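Local coordinates for aminopeptidase N family protein (Idiomarina loihiensis L2TR, PDB 4FGM) that binds zinc in a peptidase M61-type active site and probably acts as an aminopeptidase, removing residues from the amino end of peptides, at residues A[92-97]-A[226-231]; A[104-109]-A[166-171]; A[540-545]-A[563-568]. All blocks are in the same frame, centred on the assembly; numbering follows the deposited sequence.

Contacts 1 and 2 are neighbours, their centres about 9 Å apart, and contact 2 is nested in the chain between the two segments of contact 1. Both involve the N-terminal M61 region: contact 2 pairs strand 103-106 with strand 168-171, and contact 1 sets the loop before strand 97-99 against strand 222-230 of a separate five-stranded sheet. They touch directly: N107 ND2 and N107 N probably bond to V94 O and S96 O, and F105 touches M228. R95 of contact 1 reaches the maleic acid pocket. Contact 3 comes later in the chain, at the base of a C-terminal hairpin, its centre about 43 Å from that of contact 1 and 52 Å from that of contact 2.

Contact 1. Residues A[92-97]-A[226-231]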
ATOM      1  N   LEU A  92       3.758   4.627 -14.457  1.00 42.36           N
ATOM      2  CA  LEU A  92       4.585   3.694 -13.710  1.00 45.26           C
ATOM      3  C   LEU A  92       4.093   3.508 -12.273  1.00 46.24           C
ATOM      4  O   LEU A  92       4.539   4.203 -11.360  1.00 49.32           O
ATOM      5  CB  LEU A  92       6.036   4.184 -13.731  1.00 47.34           C
ATOM      6  CG  LEU A  92       7.213   3.224 -13.518  1.00 56.04           C
ATOM      7  CD1 LEU A  92       7.712   3.330 -12.091  1.00 60.27           C
ATOM      8  CD2 LEU A  92       6.807   1.805 -13.888  1.00 56.06           C
ATOM      9  N   SER A  93       3.154   2.579 -12.088  1.00 41.15           N
ATOM     10  CA  SER A  93       2.604   2.263 -10.771  1.00 37.93           C
ATOM     11  C   SER A  93       1.944   0.892 -10.833  1.00 39.04           C
ATOM     12  O   SER A  93       1.654   0.389 -11.911  1.00 45.80           O
ATOM     13  CB  SER A  93       1.575   3.304 -10.336  1.00 34.14           C
ATOM     14  OG  SER A  93       0.358   3.137 -11.021  1.00 42.81           O
ATOM     15  N   VAL A  94       1.700   0.290  -9.673  1.00 33.68           N
ATOM     16  CA  VAL A  94       1.094  -1.052  -9.589  1.00 37.04           C
ATOM     17  C   VAL A  94      -0.386  -0.979  -9.807  1.00 41.86           C
ATOM     18  O   VAL A  94      -1.118  -1.957  -9.730  1.00 42.98           O
ATOM     19  CB  VAL A  94       1.353  -1.652  -8.219  1.00 39.11           C
ATOM     20  CG1 VAL A  94       2.835  -1.763  -7.993  1.00 41.09           C
ATOM     21  CG2 VAL A  94       0.703  -0.787  -7.116  1.00 36.54           C
ATOM     22  N   ARG A  95      -0.814   0.229 -10.096  1.00 42.34           N
ATOM     23  CA  ARG A  95      -2.222   0.495 -10.245  1.00 43.96           C
ATOM     24  C   ARG A  95      -2.836   0.569 -11.658  1.00 48.44           C
ATOM     25  O   ARG A  95      -3.923   0.101 -11.816  1.00 60.27           O
ATOM     26  CB  ARG A  95      -2.507   1.749  -9.411  1.00 42.26           C
ATOM     27  CG  ARG A  95      -2.383   1.403  -7.890  1.00 70.96           C
ATOM     28  CD  ARG A  95      -2.321   2.550  -6.881  1.00 77.06           C
ATOM     29  NE  ARG A  95      -1.041   3.246  -6.924  1.00 87.70           N
ATOM     30  CZ  ARG A  95      -0.833   4.386  -7.576  1.00 86.10           C
ATOM     31  NH1 ARG A  95      -1.827   4.965  -8.232  1.00 86.16           N
ATOM     32  NH2 ARG A  95       0.375   4.935  -7.589  1.00 78.61           N
ATOM     33  N   SER A  96      -2.140   1.001 -12.713  1.00 51.21           N
ATOM     34  CA  SER A  96      -2.847   1.045 -13.991  1.00 49.35           C
ATOM     35  C   SER A  96      -2.326   0.270 -15.198  1.00 51.63           C
ATOM     36  O   SER A  96      -2.929  -0.710 -15.608  1.00 74.15           O
ATOM     37  CB  SER A  96      -3.046   2.493 -14.369  1.00 52.08           C
ATOM     38  OG  SER A  96      -1.815   3.196 -14.338  1.00 54.49           O
ATOM     39  N   ALA A  97      -1.299   0.799 -15.844  1.00 38.85           N
ATOM     40  CA  ALA A  97      -0.701   0.169 -17.021  1.00 36.23           C
ATOM     41  C   ALA A  97       0.452   1.006 -17.507  1.00 34.40           C
ATOM     42  O   ALA A  97       0.408   2.243 -17.485  1.00 37.25           O
ATOM     43  CB  ALA A  97      -1.728  -0.002 -18.140  1.00 29.59           C
ATOM     44  N   LEU A 226       4.912 -10.149  -8.504  1.00 35.21           N
ATOM     45  CA  LEU A 226       5.280  -9.417  -9.718  1.00 36.27           C
ATOM     46  C   LEU A 226       5.972  -8.127  -9.299  1.00 44.01           C
ATOM     47  O   LEU A 226       5.351  -7.234  -8.716  1.00 48.09           O
ATOM     48  CB  LEU A 226       4.034  -9.115 -10.551  1.00 36.91           C
ATOM     49  CG  LEU A 226       3.175 -10.341 -10.876  1.00 42.12           C
ATOM     50  CD1 LEU A 226       1.974  -9.912 -11.723  1.00 42.82           C
ATOM     51  CD2 LEU A 226       4.008 -11.388 -11.619  1.00 39.90           C
ATOM     52  N   THR A 227       7.255  -8.022  -9.621  1.00 38.16           N
ATOM     53  CA  THR A 227       8.032  -6.872  -9.197  1.00 39.62           C
ATOM     54  C   THR A 227       8.694  -6.015 -10.253  1.00 42.09           C
ATOM     55  O   THR A 227       9.495  -6.496 -11.048  1.00 41.05           O
ATOM     56  CB  THR A 227       9.145  -7.327  -8.221  1.00 37.73           C
ATOM     57  OG1 THR A 227       8.564  -8.122  -7.181  1.00 41.65           O
ATOM     58  CG2 THR A 227       9.844  -6.129  -7.597  1.00 33.80           C
HETATM   59  N   MSE A 228       8.353  -4.732 -10.245  1.00 36.92           N
HETATM   60  CA  MSE A 228       8.972  -3.767 -11.141  1.00 42.99           C
HETATM   61  C   MSE A 228      10.058  -3.083 -10.298  1.00 40.52           C
HETATM   62  O   MSE A 228       9.794  -2.579  -9.194  1.00 39.04           O
HETATM   63  CB  MSE A 228       7.952  -2.743 -11.635  1.00 44.04           C
HETATM   64  CG  MSE A 228       7.094  -3.255 -12.764  1.00 54.85           C
HETATM   65 SE   MSE A 228       5.716  -2.002 -13.254  1.00 59.86          SE
HETATM   66  CE  MSE A 228       4.568  -2.259 -11.717  1.00 45.97           C
ATOM     67  N   VAL A 229      11.280  -3.083 -10.811  1.00 37.18           N
ATOM     68  CA  VAL A 229      12.392  -2.492 -10.086  1.00 39.02           C
ATOM     69  C   VAL A 229      12.893  -1.223 -10.750  1.00 41.21           C
ATOM     70  O   VAL A 229      13.376  -1.262 -11.883  1.00 40.30           O
ATOM     71  CB  VAL A 229      13.574  -3.482  -9.984  1.00 39.04           C
ATOM     72  CG1 VAL A 229      14.618  -2.944  -9.010  1.00 36.05           C
ATOM     73  CG2 VAL A 229      13.073  -4.848  -9.542  1.00 36.75           C
ATOM     74  N   VAL A 230      12.793  -0.107 -10.036  1.00 37.53           N
ATOM     75  CA  VAL A 230      13.251   1.171 -10.559  1.00 37.10           C
ATOM     76  C   VAL A 230      14.308   1.774  -9.632  1.00 40.75           C
ATOM     77  O   VAL A 230      14.760   1.121  -8.699  1.00 39.45           O
ATOM     78  CB  VAL A 230      12.073   2.151 -10.707  1.00 39.55           C
ATOM     79  CG1 VAL A 230      11.034   1.558 -11.643  1.00 35.98           C
ATOM     80  CG2 VAL A 230      11.461   2.444  -9.344  1.00 37.32           C
ATOM     81  N   GLY A 231      14.700   3.014  -9.888  1.00 47.69           N
ATOM     82  CA  GLY A 231      15.708   3.637  -9.051  1.00 41.66           C
ATOM     83  C   GLY A 231      15.150   4.075  -7.712  1.00 41.86           C
ATOM     84  O   GLY A 231      15.753   3.857  -6.652  1.00 44.29           O
TER
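L92 packs on M228 and V230, and V94 on M228, where a loop of the M61 N-terminal region, joining antiparallel strands 81-91 and 97-99, lies against strand 222-230 of the five-stranded mixed sheet that follows it in the chain. The packing between the segments is apolar. L92 divides its two methyls between both partners: CD1 comes 3.8 Å from V230 CG1, while CD2 lies 4.0 Å from the selenium of M228, a selenomethionine. In both pairs the side chains run past one another in opposite senses. L246 of strand 242-248 touches both L92 and V230. The M228 chain is extended as far as SE and then bends at chi3 (-73°), which turns CE toward the loop. There M228 CE sits 3.9 Å from the carbonyl oxygen S93 O, and the same M228 CE is 4.1 Å from V94 CG1. Q103 and F105 of strand 103-106 also touch M228, whose side chain therefore lies between the loop and strand 103-106.

Hydrogen bonding acts within the loop and at its ends. S93 OG accepts from R95 N at 3.3 Å, an ST turn, and is hydrogen-bonded to D91 OD2 as well. S96 OG shares that same carboxylate oxygen, which ties both serines back to the end of strand 81-91. The carbonyl V94 O is held by N107 ND2.

The CB of R95 is directed away from strand 222-230, and R95 touches the bound maleic acid, so one side of this loop packs on the sheet while the other lines the ligand pocket near the zinc ion. S93 CB lies 3.4 Å above the plane of the R95 guanidinium, nearer its margin than its centre.

Contact 2. Residues A[104-109]-A[166-171]; sequences GFFNNT and YPFLIG
Strands 104-106 and 168-171 run antiparallel, the axes of these short segments approaching to 4.7 Å at 172°, with G104-I170 and F106-F168 as hydrogen-bonded pairs flanking the non-hydrogen-bonded pair F105-L169. Of the four backbone bonds, the shortest is I170 N to G104 O at 2.8 Å. F106 and F168 lie side by side on one face, an offset pair with little overlap, their planes 5° apart. It is F168 CB that sits over the F106 face, 3.6 Å from its centroid, as a CH-pi contact. A chi1 of 67° puts F106 CG between the backbone N and the carbonyl carbon, on the side of F168. I170 CG1 shares this face, 3.5 Å from G104 CA. Toward the opposite face go F105 and L169: F105 CE1 packs 3.9 Å from P167 CB, and L169 CD1 lies near the edge of the F105 ring. N107 OD1 comes 3.5 Å from P167 CB, its ND2 bound to V94 O, while N108 ND2 is bound to L163 O where helix 108-111 begins. Strand 103-106 lies between 97-99 and 168-171, and 168-171 pairs in turn with 137-140; the F105 and L169 face rests on strand 222-230, whereas strand 123-127 meets F168.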
ATOM      1  N   GLY A 104       6.425  -4.089 -19.852  1.00 30.32           N
ATOM      2  CA  GLY A 104       5.006  -3.836 -19.927  1.00 27.11           C
ATOM      3  C   GLY A 104       4.329  -4.348 -18.669  1.00 30.91           C
ATOM      4  O   GLY A 104       4.682  -5.400 -18.133  1.00 36.83           O
ATOM      5  N   PHE A 105       3.358  -3.588 -18.182  1.00 32.48           N
ATOM      6  CA  PHE A 105       2.606  -3.973 -16.998  1.00 35.29           C
ATOM      7  C   PHE A 105       1.181  -3.468 -17.166  1.00 34.09           C
ATOM      8  O   PHE A 105       0.967  -2.400 -17.739  1.00 38.69           O
ATOM      9  CB  PHE A 105       3.204  -3.343 -15.739  1.00 31.74           C
ATOM     10  CG  PHE A 105       2.353  -3.533 -14.512  1.00 34.59           C
ATOM     11  CD1 PHE A 105       2.359  -4.746 -13.820  1.00 30.33           C
ATOM     12  CD2 PHE A 105       1.487  -2.526 -14.088  1.00 34.79           C
ATOM     13  CE1 PHE A 105       1.521  -4.951 -12.723  1.00 38.65           C
ATOM     14  CE2 PHE A 105       0.642  -2.724 -12.990  1.00 39.85           C
ATOM     15  CZ  PHE A 105       0.657  -3.939 -12.311  1.00 40.59           C
ATOM     16  N   PHE A 106       0.206  -4.230 -16.678  1.00 33.43           N
ATOM     17  CA  PHE A 106      -1.179  -3.784 -16.776  1.00 32.10           C
ATOM     18  C   PHE A 106      -2.165  -4.522 -15.890  1.00 37.02           C
ATOM     19  O   PHE A 106      -1.985  -5.694 -15.557  1.00 46.59           O
ATOM     20  CB  PHE A 106      -1.687  -3.818 -18.234  1.00 34.23           C
ATOM     21  CG  PHE A 106      -1.807  -5.209 -18.835  1.00 36.39           C
ATOM     22  CD1 PHE A 106      -0.787  -5.733 -19.621  1.00 37.84           C
ATOM     23  CD2 PHE A 106      -2.949  -5.980 -18.626  1.00 31.82           C
ATOM     24  CE1 PHE A 106      -0.902  -6.996 -20.205  1.00 37.63           C
ATOM     25  CE2 PHE A 106      -3.079  -7.245 -19.202  1.00 40.07           C
ATOM     26  CZ  PHE A 106      -2.047  -7.757 -19.992  1.00 40.87           C
ATOM     27  N   ASN A 107      -3.207  -3.794 -15.507  1.00 36.28           N
ATOM     28  CA  ASN A 107      -4.300  -4.313 -14.707  1.00 31.35           C
ATOM     29  C   ASN A 107      -5.469  -4.264 -15.677  1.00 39.53           C
ATOM     30  O   ASN A 107      -5.626  -3.292 -16.424  1.00 36.47           O
ATOM     31  CB  ASN A 107      -4.581  -3.393 -13.521  1.00 37.01           C
ATOM     32  CG  ASN A 107      -3.542  -3.516 -12.433  1.00 41.63           C
ATOM     33  OD1 ASN A 107      -3.530  -4.490 -11.674  1.00 42.22           O
ATOM     34  ND2 ASN A 107      -2.651  -2.536 -12.358  1.00 33.22           N
ATOM     35  N   ASN A 108      -6.298  -5.297 -15.672  1.00 38.81           N
ATOM     36  CA  ASN A 108      -7.413  -5.319 -16.595  1.00 37.70           C
ATOM     37  C   ASN A 108      -8.499  -4.293 -16.316  1.00 37.79           C
ATOM     38  O   ASN A 108      -9.402  -4.102 -17.135  1.00 45.41           O
ATOM     39  CB  ASN A 108      -7.950  -6.743 -16.706  1.00 34.59           C
ATOM     40  CG  ASN A 108      -6.939  -7.665 -17.369  1.00 41.95           C
ATOM     41  OD1 ASN A 108      -6.401  -7.327 -18.416  1.00 38.52           O
ATOM     42  ND2 ASN A 108      -6.665  -8.817 -16.758  1.00 38.06           N
ATOM     43  N   THR A 109      -8.406  -3.618 -15.174  1.00 34.77           N
ATOM     44  CA  THR A 109      -9.357  -2.551 -14.860  1.00 37.87           C
ATOM     45  C   THR A 109      -9.074  -1.418 -15.846  1.00 36.48           C
ATOM     46  O   THR A 109      -9.937  -0.592 -16.117  1.00 42.83           O
ATOM     47  CB  THR A 109      -9.154  -1.970 -13.442  1.00 36.12           C
ATOM     48  OG1 THR A 109      -7.763  -2.028 -13.103  1.00 42.02           O
ATOM     49  CG2 THR A 109      -9.989  -2.720 -12.406  1.00 30.82           C
ATOM     50  N   TYR A 166      -6.099 -10.000 -11.811  1.00 33.86           N
ATOM     51  CA  TYR A 166      -4.881 -10.688 -12.222  1.00 31.84           C
ATOM     52  C   TYR A 166      -4.026  -9.719 -13.022  1.00 37.13           C
ATOM     53  O   TYR A 166      -4.253  -9.529 -14.211  1.00 38.35           O
ATOM     54  CB  TYR A 166      -5.183 -11.916 -13.108  1.00 34.13           C
ATOM     55  CG  TYR A 166      -5.962 -13.024 -12.446  1.00 35.26           C
ATOM     56  CD1 TYR A 166      -7.255 -13.331 -12.861  1.00 35.87           C
ATOM     57  CD2 TYR A 166      -5.401 -13.779 -11.415  1.00 35.91           C
ATOM     58  CE1 TYR A 166      -7.978 -14.362 -12.266  1.00 37.60           C
ATOM     59  CE2 TYR A 166      -6.106 -14.814 -10.811  1.00 31.91           C
ATOM     60  CZ  TYR A 166      -7.398 -15.104 -11.240  1.00 42.30           C
ATOM     61  OH  TYR A 166      -8.108 -16.133 -10.652  1.00 45.48           O
ATOM     62  N   PRO A 167      -3.055  -9.059 -12.377  1.00 40.49           N
ATOM     63  CA  PRO A 167      -2.227  -8.132 -13.161  1.00 39.45           C
ATOM     64  C   PRO A 167      -1.249  -8.922 -14.021  1.00 42.70           C
ATOM     65  O   PRO A 167      -1.007 -10.096 -13.758  1.00 37.69           O
ATOM     66  CB  PRO A 167      -1.526  -7.294 -12.090  1.00 33.97           C
ATOM     67  CG  PRO A 167      -1.456  -8.240 -10.899  1.00 37.25           C
ATOM     68  CD  PRO A 167      -2.835  -8.874 -10.929  1.00 37.05           C
ATOM     69  N   PHE A 168      -0.707  -8.283 -15.052  1.00 37.96           N
ATOM     70  CA  PHE A 168       0.252  -8.923 -15.956  1.00 36.00           C
ATOM     71  C   PHE A 168       1.548  -8.114 -16.021  1.00 40.94           C
ATOM     72  O   PHE A 168       1.529  -6.879 -16.020  1.00 43.01           O
ATOM     73  CB  PHE A 168      -0.311  -9.026 -17.389  1.00 33.59           C
ATOM     74  CG  PHE A 168      -1.231 -10.195 -17.620  1.00 36.29           C
ATOM     75  CD1 PHE A 168      -2.508 -10.223 -17.062  1.00 32.82           C
ATOM     76  CD2 PHE A 168      -0.825 -11.265 -18.418  1.00 37.17           C
ATOM     77  CE1 PHE A 168      -3.378 -11.292 -17.308  1.00 34.75           C
ATOM     78  CE2 PHE A 168      -1.684 -12.340 -18.669  1.00 39.35           C
ATOM     79  CZ  PHE A 168      -2.961 -12.356 -18.109  1.00 36.27           C
ATOM     80  N   LEU A 169       2.670  -8.822 -16.086  1.00 36.84           N
ATOM     81  CA  LEU A 169       3.986  -8.201 -16.186  1.00 34.46           C
ATOM     82  C   LEU A 169       4.728  -8.896 -17.330  1.00 33.79           C
ATOM     83  O   LEU A 169       4.842 -10.124 -17.355  1.00 41.66           O
ATOM     84  CB  LEU A 169       4.762  -8.371 -14.872  1.00 31.17           C
ATOM     85  CG  LEU A 169       6.193  -7.820 -14.835  1.00 36.48           C
ATOM     86  CD1 LEU A 169       6.181  -6.347 -15.233  1.00 37.37           C
ATOM     87  CD2 LEU A 169       6.786  -7.987 -13.435  1.00 31.34           C
ATOM     88  N   ILE A 170       5.216  -8.113 -18.283  1.00 33.62           N
ATOM     89  CA  ILE A 170       5.936  -8.676 -19.410  1.00 32.64           C
ATOM     90  C   ILE A 170       7.274  -7.975 -19.629  1.00 35.62           C
ATOM     91  O   ILE A 170       7.434  -6.815 -19.277  1.00 43.76           O
ATOM     92  CB  ILE A 170       5.086  -8.592 -20.708  1.00 33.68           C
ATOM     93  CG1 ILE A 170       4.684  -7.146 -20.994  1.00 35.35           C
ATOM     94  CG2 ILE A 170       3.835  -9.437 -20.558  1.00 36.85           C
ATOM     95  CD1 ILE A 170       3.839  -6.980 -22.252  1.00 35.55           C
ATOM     96  N   GLY A 171       8.236  -8.687 -20.206  1.00 38.41           N
ATOM     97  CA  GLY A 171       9.534  -8.091 -20.455  1.00 38.50           C
ATOM     98  C   GLY A 171      10.650  -9.102 -20.314  1.00 41.74           C
ATOM     99  O   GLY A 171      10.418 -10.306 -20.404  1.00 43.64           O
TER

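Contact 3. Residues A[540-545]-A[563-568]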
ATOM      1  N   TYR A 540      20.927  27.413  19.098  1.00 54.37           N
ATOM      2  CA  TYR A 540      19.786  28.006  19.755  1.00 56.12           C
ATOM      3  C   TYR A 540      19.150  27.129  20.805  1.00 60.41           C
ATOM      4  O   TYR A 540      19.332  25.918  20.815  1.00 63.68           O
ATOM      5  CB  TYR A 540      18.747  28.361  18.696  1.00 48.99           C
ATOM      6  CG  TYR A 540      19.330  29.200  17.598  1.00 50.55           C
ATOM      7  CD1 TYR A 540      19.692  30.520  17.833  1.00 43.42           C
ATOM      8  CD2 TYR A 540      19.564  28.666  16.339  1.00 54.00           C
ATOM      9  CE1 TYR A 540      20.268  31.285  16.848  1.00 49.23           C
ATOM     10  CE2 TYR A 540      20.145  29.427  15.340  1.00 47.90           C
ATOM     11  CZ  TYR A 540      20.494  30.735  15.600  1.00 54.08           C
ATOM     12  OH  TYR A 540      21.071  31.499  14.613  1.00 51.64           O
ATOM     13  N   ILE A 541      18.408  27.774  21.699  1.00 54.82           N
ATOM     14  CA  ILE A 541      17.671  27.086  22.743  1.00 55.40           C
ATOM     15  C   ILE A 541      16.288  27.730  22.754  1.00 47.59           C
ATOM     16  O   ILE A 541      16.107  28.840  22.266  1.00 41.85           O
ATOM     17  CB  ILE A 541      18.331  27.236  24.144  1.00 45.20           C
ATOM     18  CG1 ILE A 541      18.348  28.701  24.573  1.00 45.83           C
ATOM     19  CG2 ILE A 541      19.742  26.660  24.117  1.00 47.13           C
ATOM     20  CD1 ILE A 541      18.819  28.897  25.998  1.00 49.83           C
ATOM     21  N   PRO A 542      15.288  27.031  23.295  1.00 47.46           N
ATOM     22  CA  PRO A 542      13.940  27.604  23.326  1.00 42.22           C
ATOM     23  C   PRO A 542      13.939  29.034  23.875  1.00 43.30           C
ATOM     24  O   PRO A 542      14.597  29.328  24.873  1.00 40.83           O
ATOM     25  CB  PRO A 542      13.176  26.625  24.216  1.00 40.74           C
ATOM     26  CG  PRO A 542      13.835  25.315  23.894  1.00 41.74           C
ATOM     27  CD  PRO A 542      15.309  25.679  23.881  1.00 41.62           C
ATOM     28  N   GLY A 543      13.207  29.919  23.210  1.00 46.72           N
ATOM     29  CA  GLY A 543      13.140  31.299  23.647  1.00 41.47           C
ATOM     30  C   GLY A 543      13.966  32.236  22.782  1.00 49.51           C
ATOM     31  O   GLY A 543      13.724  33.442  22.769  1.00 47.14           O
ATOM     32  N   ASP A 544      14.946  31.698  22.060  1.00 47.26           N
ATOM     33  CA  ASP A 544      15.764  32.540  21.202  1.00 49.71           C
ATOM     34  C   ASP A 544      14.970  32.956  19.972  1.00 48.49           C
ATOM     35  O   ASP A 544      14.131  32.208  19.470  1.00 50.98           O
ATOM     36  CB  ASP A 544      17.035  31.810  20.759  1.00 57.70           C
ATOM     37  CG  ASP A 544      18.042  31.655  21.880  1.00 63.92           C
ATOM     38  OD1 ASP A 544      17.977  32.441  22.846  1.00 65.54           O
ATOM     39  OD2 ASP A 544      18.909  30.760  21.788  1.00 62.74           O
ATOM     40  N   THR A 545      15.230  34.162  19.489  1.00 46.27           N
ATOM     41  CA  THR A 545      14.544  34.652  18.307  1.00 49.20           C
ATOM     42  C   THR A 545      15.531  34.967  17.189  1.00 46.32           C
ATOM     43  O   THR A 545      16.579  35.558  17.421  1.00 42.00           O
ATOM     44  CB  THR A 545      13.732  35.916  18.620  1.00 48.55           C
ATOM     45  OG1 THR A 545      12.770  35.614  19.636  1.00 47.36           O
ATOM     46  CG2 THR A 545      13.004  36.408  17.360  1.00 44.30           C
ATOM     47  N   TRP A 563      12.093  30.108  18.658  1.00 43.43           N
ATOM     48  CA  TRP A 563      12.159  28.667  18.870  1.00 45.23           C
ATOM     49  C   TRP A 563      11.378  28.239  20.092  1.00 46.03           C
ATOM     50  O   TRP A 563      11.649  28.702  21.198  1.00 44.74           O
ATOM     51  CB  TRP A 563      13.611  28.214  19.023  1.00 42.40           C
ATOM     52  CG  TRP A 563      14.463  28.559  17.854  1.00 40.87           C
ATOM     53  CD1 TRP A 563      15.398  29.551  17.783  1.00 37.90           C
ATOM     54  CD2 TRP A 563      14.454  27.918  16.571  1.00 40.52           C
ATOM     55  NE1 TRP A 563      15.978  29.564  16.536  1.00 39.84           N
ATOM     56  CE2 TRP A 563      15.418  28.573  15.773  1.00 38.03           C
ATOM     57  CE3 TRP A 563      13.728  26.852  16.021  1.00 38.32           C
ATOM     58  CZ2 TRP A 563      15.669  28.201  14.447  1.00 43.90           C
ATOM     59  CZ3 TRP A 563      13.976  26.482  14.705  1.00 41.19           C
ATOM     60  CH2 TRP A 563      14.941  27.154  13.933  1.00 43.64           C
ATOM     61  N   GLN A 564      10.412  27.352  19.889  1.00 46.22           N
ATOM     62  CA  GLN A 564       9.600  26.850  20.989  1.00 51.72           C
ATOM     63  C   GLN A 564      10.299  25.667  21.629  1.00 58.90           C
ATOM     64  O   GLN A 564      11.354  25.227  21.171  1.00 59.54           O
ATOM     65  CB  GLN A 564       8.232  26.366  20.495  1.00 47.81           C
ATOM     66  CG  GLN A 564       7.258  27.431  20.056  1.00 52.74           C
ATOM     67  CD  GLN A 564       5.940  26.824  19.580  1.00 58.83           C
ATOM     68  OE1 GLN A 564       5.802  25.601  19.480  1.00 59.79           O
ATOM     69  NE2 GLN A 564       4.973  27.678  19.278  1.00 56.95           N
ATOM     70  N   GLU A 565       9.700  25.160  22.699  1.00 62.71           N
ATOM     71  CA  GLU A 565      10.216  23.984  23.377  1.00 62.02           C
ATOM     72  C   GLU A 565       9.761  22.881  22.418  1.00 59.45           C
ATOM     73  O   GLU A 565       8.567  22.593  22.316  1.00 55.34           O
ATOM     74  CB  GLU A 565       9.541  23.827  24.740  1.00 65.82           C
ATOM     75  CG  GLU A 565      10.109  22.709  25.592  1.00 74.32           C
ATOM     76  CD  GLU A 565      11.558  22.946  25.972  1.00 80.67           C
ATOM     77  OE1 GLU A 565      11.834  23.951  26.666  1.00 80.92           O
ATOM     78  OE2 GLU A 565      12.421  22.131  25.576  1.00 80.51           O
ATOM     79  N   PRO A 566      10.702  22.262  21.688  1.00 62.72           N
ATOM     80  CA  PRO A 566      10.359  21.203  20.734  1.00 60.01           C
ATOM     81  C   PRO A 566       9.652  19.987  21.319  1.00 64.29           C
ATOM     82  O   PRO A 566       9.850  19.627  22.478  1.00 65.68           O
ATOM     83  CB  PRO A 566      11.706  20.848  20.118  1.00 56.44           C
ATOM     84  CG  PRO A 566      12.637  21.050  21.258  1.00 55.43           C
ATOM     85  CD  PRO A 566      12.161  22.366  21.842  1.00 58.08           C
ATOM     86  N   ALA A 567       8.823  19.359  20.493  1.00 66.20           N
ATOM     87  CA  ALA A 567       8.076  18.179  20.902  1.00 65.43           C
ATOM     88  C   ALA A 567       8.999  16.972  21.029  1.00 66.55           C
ATOM     89  O   ALA A 567       9.891  16.771  20.203  1.00 67.29           O
ATOM     90  CB  ALA A 567       6.967  17.884  19.881  1.00 58.38           C
ATOM     91  N   LYS A 568       8.799  16.190  22.084  1.00 67.08           N
ATOM     92  CA  LYS A 568       9.576  14.974  22.281  1.00 70.07           C
ATOM     93  C   LYS A 568       8.745  13.950  21.507  1.00 65.31           C
ATOM     94  O   LYS A 568       8.001  13.151  22.079  1.00 62.34           O
ATOM     95  CB  LYS A 568       9.666  14.637  23.777  1.00 74.41           C
ATOM     96  CG  LYS A 568      10.738  15.449  24.515  1.00 73.79           C
ATOM     97  CD  LYS A 568      10.518  15.472  26.024  1.00 76.96           C
ATOM     98  CE  LYS A 568      11.592  16.285  26.746  1.00 81.39           C
ATOM     99  NZ  LYS A 568      12.887  15.554  26.862  1.00 83.80           N
TER
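W563 NE1 lies over one face of the Y540 ring, 3.5 Å from Y540 CG; the plane of the five-membered ring of W563 is 23° from that of Y540, and the pair is displaced, with centroids 4.9 Å apart. F487 meets the W563 ring edge-to-face, and V546 touches both aromatic side chains. Y540 OH is hydrogen-bonded to D524. An alanine at W563 would probably leave that face of Y540 without its partner, F487 without its edge-to-face mate, and the tyrosine ring freer to shift.

Beside this pair, W563 also bonds through its main chain: G543 N donates to W563 O at 2.8 Å, and W563 N donates to D544 O at 3.0 Å. I541 to D544 form a type II turn, closed by D544 N to I541 O. D544 OD2 accepts from I541 N at 3.0 Å, the donor standing 46° out of the carboxylate plane, so the side chain also braces the turn. P542 CG meanwhile rests 3.7 Å from E565 OE1 and 4.0 Å from P566 CD. Together the two segments flank the open end of the antiparallel hairpin of strands 545-552 and 555-562, in a small C-terminal sheet consistent with a PDZ domain.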